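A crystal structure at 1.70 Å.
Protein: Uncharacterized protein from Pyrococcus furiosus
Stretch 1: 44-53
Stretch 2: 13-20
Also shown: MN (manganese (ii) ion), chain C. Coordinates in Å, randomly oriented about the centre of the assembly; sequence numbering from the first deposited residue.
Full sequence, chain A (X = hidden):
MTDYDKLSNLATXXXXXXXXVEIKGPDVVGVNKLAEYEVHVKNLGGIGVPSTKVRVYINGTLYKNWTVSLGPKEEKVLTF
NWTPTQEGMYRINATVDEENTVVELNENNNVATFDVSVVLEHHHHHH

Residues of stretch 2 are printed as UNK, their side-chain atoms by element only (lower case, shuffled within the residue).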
ATOM      1  N   LEU A  44       1.620  -5.674 -11.354  1.00 11.39           N
ATOM      2  CA  LEU A  44       0.998  -6.801 -12.035  1.00 14.27           C
ATOM      3  C   LEU A  44       1.306  -6.819 -13.526  1.00 18.61           C
ATOM      4  O   LEU A  44       1.030  -7.810 -14.200  1.00 14.85           O
ATOM      5  CB  LEU A  44      -0.517  -6.746 -11.845  1.00 13.35           C
ATOM      6  CG  LEU A  44      -1.021  -6.543 -10.417  1.00 11.12           C
ATOM      7  CD1 LEU A  44      -2.536  -6.378 -10.423  1.00 12.92           C
ATOM      8  CD2 LEU A  44      -0.606  -7.719  -9.552  1.00 16.20           C
ATOM      9  N   GLY A  45       1.880  -5.727 -14.028  1.00 13.63           N
ATOM     10  CA  GLY A  45       2.176  -5.614 -15.447  1.00 14.65           C
ATOM     11  C   GLY A  45       3.463  -6.222 -15.972  1.00 15.83           C
ATOM     12  O   GLY A  45       4.299  -6.696 -15.206  1.00 11.61           O
ATOM     13  N   GLY A  46       3.615  -6.188 -17.295  1.00 10.09           N
ATOM     14  CA  GLY A  46       4.796  -6.744 -17.939  1.00  9.87           C
ATOM     15  C   GLY A  46       5.903  -5.734 -18.191  1.00  7.31           C
ATOM     16  O   GLY A  46       6.948  -6.070 -18.757  1.00 13.84           O
ATOM     17  N   ILE A  47       5.667  -4.491 -17.784  1.00  8.48           N
ATOM     18  CA  ILE A  47       6.649  -3.424 -17.937  1.00  7.94           C
ATOM     19  C   ILE A  47       7.018  -2.971 -16.534  1.00  6.54           C
ATOM     20  O   ILE A  47       6.148  -2.842 -15.675  1.00  8.17           O
ATOM     21  CB  ILE A  47       6.071  -2.232 -18.725  1.00  8.05           C
ATOM     22  CG1 ILE A  47       5.664  -2.690 -20.125  1.00 15.61           C
ATOM     23  CG2 ILE A  47       7.096  -1.111 -18.798  1.00 11.95           C
ATOM     24  CD1 ILE A  47       6.809  -3.204 -20.971  1.00 19.68           C
ATOM     25  N   GLY A  48       8.306  -2.755 -16.297  1.00  6.40           N
ATOM     26  CA  GLY A  48       8.741  -2.337 -14.977  1.00  6.15           C
ATOM     27  C   GLY A  48       8.504  -0.871 -14.663  1.00 11.25           C
ATOM     28  O   GLY A  48       8.166  -0.069 -15.541  1.00 10.47           O
ATOM     29  N   VAL A  49       8.687  -0.531 -13.391  1.00  6.53           N
ATOM     30  CA  VAL A  49       8.521   0.826 -12.898  1.00  7.55           C
ATOM     31  C   VAL A  49       9.789   1.210 -12.153  1.00 11.11           C
ATOM     32  O   VAL A  49       9.977   0.837 -11.001  1.00  9.18           O
ATOM     33  CB  VAL A  49       7.323   0.921 -11.933  1.00 11.06           C
ATOM     34  CG1 VAL A  49       7.201   2.337 -11.397  1.00  7.92           C
ATOM     35  CG2 VAL A  49       6.040   0.514 -12.674  1.00 10.19           C
ATOM     36  N   PRO A  50      10.687   1.952 -12.815  1.00 11.82           N
ATOM     37  CA  PRO A  50      11.951   2.386 -12.213  1.00  7.94           C
ATOM     38  C   PRO A  50      11.794   3.184 -10.928  1.00 11.42           C
ATOM     39  O   PRO A  50      12.613   3.073 -10.015  1.00 13.12           O
ATOM     40  CB  PRO A  50      12.596   3.211 -13.327  1.00 15.03           C
ATOM     41  CG  PRO A  50      12.088   2.550 -14.569  1.00 13.30           C
ATOM     42  CD  PRO A  50      10.631   2.311 -14.242  1.00 15.43           C
ATOM     43  N   SER A  51      10.738   3.986 -10.849  1.00 12.16           N
ATOM     44  CA  SER A  51      10.526   4.805  -9.666  1.00 11.44           C
ATOM     45  C   SER A  51       9.096   5.301  -9.492  1.00 10.77           C
ATOM     46  O   SER A  51       8.513   5.869 -10.409  1.00 11.29           O
ATOM     47  CB  SER A  51      11.460   6.022  -9.704  1.00 13.75           C
ATOM     48  OG  SER A  51      11.359   6.780  -8.505  1.00 21.82           O
ATOM     49  N   THR A  52       8.535   5.070  -8.311  1.00 11.56           N
ATOM     50  CA  THR A  52       7.198   5.547  -7.997  1.00  7.62           C
ATOM     51  C   THR A  52       7.116   5.750  -6.496  1.00 11.80           C
ATOM     52  O   THR A  52       7.875   5.152  -5.727  1.00 12.21           O
ATOM     53  CB  THR A  52       6.085   4.577  -8.447  1.00 11.83           C
ATOM     54  OG1 THR A  52       4.811   5.229  -8.315  1.00 11.38           O
ATOM     55  CG2 THR A  52       6.082   3.321  -7.595  1.00 14.36           C
ATOM     56  N   LYS A  53       6.199   6.610  -6.077  1.00 10.16           N
ATOM     57  CA  LYS A  53       6.050   6.906  -4.665  1.00  9.45           C
ATOM     58  C   LYS A  53       4.917   6.142  -3.994  1.00 11.87           C
ATOM     59  O   LYS A  53       3.838   5.967  -4.560  1.00 12.32           O
ATOM     60  CB  LYS A  53       5.842   8.413  -4.478  1.00 11.27           C
ATOM     61  CG  LYS A  53       6.998   9.268  -4.998  1.00 16.57           C
ATOM     62  CD  LYS A  53       6.760  10.751  -4.745  1.00 26.28           C
ATOM     63  CE  LYS A  53       7.930  11.603  -5.223  1.00 37.73           C
ATOM     64  NZ  LYS A  53       7.709  13.063  -4.989  1.00 44.02           N
ATOM     65  N   UNK A  13      -2.120  -8.975 -21.244  1.00 52.95           N
ATOM     66  CA  UNK A  13      -1.395  -7.766 -21.623  1.00 46.40           C
ATOM     67  C   UNK A  13      -0.068  -7.654 -20.876  1.00 43.22           C
ATOM     68  O   UNK A  13       0.004  -7.907 -19.674  1.00 45.62           O
ATOM     69  c   UNK A  13      -2.563  -6.431 -19.849  1.00 51.08           C
ATOM     70  o   UNK A  13      -1.477  -5.341 -21.709  1.00 53.77           O
ATOM     71  c   UNK A  13      -2.224  -6.505 -21.328  1.00 48.78           C
ATOM     72  N   UNK A  14       0.978  -7.272 -21.602  1.00 35.20           N
ATOM     73  CA  UNK A  14       2.308  -7.121 -21.027  1.00 30.01           C
ATOM     74  C   UNK A  14       2.923  -5.806 -21.474  1.00 21.82           C
ATOM     75  O   UNK A  14       4.105  -5.557 -21.255  1.00 22.20           O
ATOM     76  c   UNK A  14       2.852  -9.590 -20.837  1.00 43.28           C
ATOM     77  c   UNK A  14       3.208  -8.278 -21.465  1.00 33.96           C
ATOM     78  c   UNK A  14       1.977 -11.838 -21.018  1.00 48.88           C
ATOM     79  c   UNK A  14       2.710 -11.006 -18.879  1.00 47.38           C
ATOM     80  c   UNK A  14       2.175 -12.031 -19.652  1.00 50.94           C
ATOM     81  c   UNK A  14       3.043  -9.793 -19.474  1.00 46.08           C
ATOM     82  c   UNK A  14       2.316 -10.621 -21.602  1.00 45.22           C
ATOM     83  N   UNK A  15       2.113  -4.960 -22.094  1.00 19.29           N
ATOM     84  CA  UNK A  15       2.610  -3.685 -22.579  1.00 15.04           C
ATOM     85  C   UNK A  15       2.485  -2.545 -21.578  1.00  9.64           C
ATOM     86  O   UNK A  15       2.859  -1.416 -21.884  1.00 12.46           O
ATOM     87  o   UNK A  15       3.859  -5.827 -25.409  1.00 45.41           O
ATOM     88  c   UNK A  15       2.053  -4.335 -24.995  1.00 31.23           C
ATOM     89  o   UNK A  15       4.294  -3.676 -25.464  1.00 37.76           O
ATOM     90  c   UNK A  15       3.505  -4.633 -25.310  1.00 38.07           C
ATOM     91  c   UNK A  15       1.895  -3.310 -23.880  1.00 19.84           C
ATOM     92  N   UNK A  16       1.964  -2.827 -20.385  1.00 10.82           N
ATOM     93  CA  UNK A  16       1.811  -1.780 -19.369  1.00 10.38           C
ATOM     94  C   UNK A  16       2.051  -2.259 -17.954  1.00  9.82           C
ATOM     95  O   UNK A  16       1.797  -3.417 -17.628  1.00 13.03           O
ATOM     96  c   UNK A  16      -0.661  -1.434 -21.616  1.00 13.54           C
ATOM     97  c   UNK A  16       0.093   0.727 -20.915  1.00  9.15           C
ATOM     98  c   UNK A  16      -0.358   1.277 -22.107  1.00 11.02           C
ATOM     99  c   UNK A  16      -0.055  -0.628 -20.659  1.00 10.09           C
ATOM    100  c   UNK A  16      -1.118  -0.898 -22.814  1.00 12.80           C
ATOM    101  c   UNK A  16      -0.967   0.463 -23.062  1.00 13.41           C
ATOM    102  c   UNK A  16       0.392  -1.200 -19.356  1.00 13.47           C
ATOM    103  N   UNK A  17       2.548  -1.368 -17.088  1.00  7.86           N
ATOM    104  CA  UNK A  17       2.751  -1.829 -15.719  1.00  8.34           C
ATOM    105  C   UNK A  17       1.385  -1.658 -15.048  1.00 13.49           C
ATOM    106  O   UNK A  17       0.460  -1.127 -15.661  1.00  9.35           O
ATOM    107  c   UNK A  17       3.471   0.429 -15.896  1.00 15.01           C
ATOM    108  c   UNK A  17       3.159  -0.045 -17.314  1.00  8.68           C
ATOM    109  c   UNK A  17       3.794  -0.846 -15.172  1.00 14.54           C
ATOM    110  N   UNK A  18       1.238  -2.150 -13.826  1.00  7.80           N
ATOM    111  CA  UNK A  18       0.003  -1.939 -13.078  1.00  6.77           C
ATOM    112  C   UNK A  18       0.337  -2.033 -11.611  1.00  6.79           C
ATOM    113  O   UNK A  18       0.518  -3.115 -11.057  1.00  7.11           O
ATOM    114  o   UNK A  18      -3.409  -3.334 -12.749  1.00 17.38           O
ATOM    115  o   UNK A  18      -2.444  -1.501 -12.047  1.00 12.49           O
ATOM    116  c   UNK A  18      -2.417  -2.575 -12.684  1.00 11.69           C
ATOM    117  c   UNK A  18      -1.114  -2.939 -13.400  1.00  9.59           C
ATOM    118  N   UNK A  19       0.426  -0.870 -10.995  1.00  7.57           N
ATOM    119  CA  UNK A  19       0.754  -0.765  -9.593  1.00  7.40           C
ATOM    120  C   UNK A  19      -0.465  -0.968  -8.716  1.00 12.04           C
ATOM    121  O   UNK A  19      -1.548  -0.483  -9.021  1.00  8.33           O
ATOM    122  c   UNK A  19       2.921   2.384 -10.132  1.00  6.32           C
ATOM    123  c   UNK A  19       2.619   0.893 -10.127  1.00  6.62           C
ATOM    124  c   UNK A  19       1.347   0.612  -9.333  1.00  7.75           C
ATOM    125  c   UNK A  19       3.770   0.110  -9.510  1.00  9.48           C
ATOM    126  N   UNK A  20      -0.279  -1.686  -7.616  1.00  8.41           N
ATOM    127  CA  UNK A  20      -1.365  -1.923  -6.681  1.00  9.00           C
ATOM    128  C   UNK A  20      -0.791  -1.928  -5.270  1.00  9.40           C
ATOM    129  O   UNK A  20       0.407  -2.141  -5.083  1.00  9.46           O
ATOM    130  c   UNK A  20      -1.213  -4.416  -6.431  1.00  5.22           C
ATOM    131  c   UNK A  20      -2.062  -3.272  -6.949  1.00 13.71           C
ATOM    132  o   UNK A  20      -3.330  -3.290  -6.279  1.00 24.73           O
TER
HETATM  133 MN    MN C 601      -2.814   0.358 -10.667  1.00  9.80          MN

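Position 13 carries three side-chain atoms, one carbon bearing one oxygen and one further carbon, and they make no contact with stretch 1. This branched pattern is threonine, Thr 13.

Position 14 has one carbon followed by a ring of six carbons with no heteroatom. CA of Gly 46 lies at the ring edge, near its plane. An ideal CB on Gly 46 would stand 2.7 Å from the CB at position 14, a clash, so the approach depends on the bare glycine. The ring identifies Phe 14.

At position 15 there are three carbons, the third carrying two oxygens. The CA-to-CB bond points away, and the contact comes through the backbone, with CG1 of Ile 47 lying 3.5 Å from C of position 15. A carboxylate on a two-methylene arm means Glu 15.

Position 16 repeats the pattern of one carbon and a six-carbon ring. Its CA-to-CB bond also points away; its O does the work, lying 3.1 Å from CA of Gly 45 in a CA-H...O contact. The residue is Phe 16.

Three carbons at position 17 close a ring onto the backbone nitrogen. The CB at position 17 sits 3.1 Å from O of Ile 47 and 3.6 Å from CG2 of Val 49. Only proline closes such a ring; CD of Pro 17 is 3.9 Å from CB of Ile 47.

Position 18 shows two carbons, the second with two oxygens, one of which comes 3.9 Å from CD1 of Leu 44. This short carboxylate is Asp 18. That oxygen is OD2; OD1 of Asp 18 binds the manganese ion MN at 2.3 Å.

Position 19 has four carbons, forked at the second. Although the CA-to-CB bond points away, the end returns: one fork tip at position 19 is 3.9 Å from CG2 of Val 49, the other 3.9 Å from OG1 of Thr 52. The fork gives Leu 19, whose O binds MN at 2.2 Å.

Position 20 again has one carbon carrying one oxygen and one carbon, set at the margin of the contact. It is Thr 20; its CG2 comes no nearer than 4.5 Å, to CG of Leu 44.

The contact joins backbone pairing to apolar packing, burying 571 Å² in total. N of Leu 44 donates to O of Asp 18 at 2.8 Å and 160°; N of Gly 46 makes a weak bond to O of Phe 16, at 3.3 Å and 129°. Between them, an ideal CB on Gly 45 would fall 2.0 Å from O of Phe 16, so glycine permits the close backbone approach. Pro 17 and Leu 19 then pack against Val 49.

Stretch 2 13-20: TFEFPDLT
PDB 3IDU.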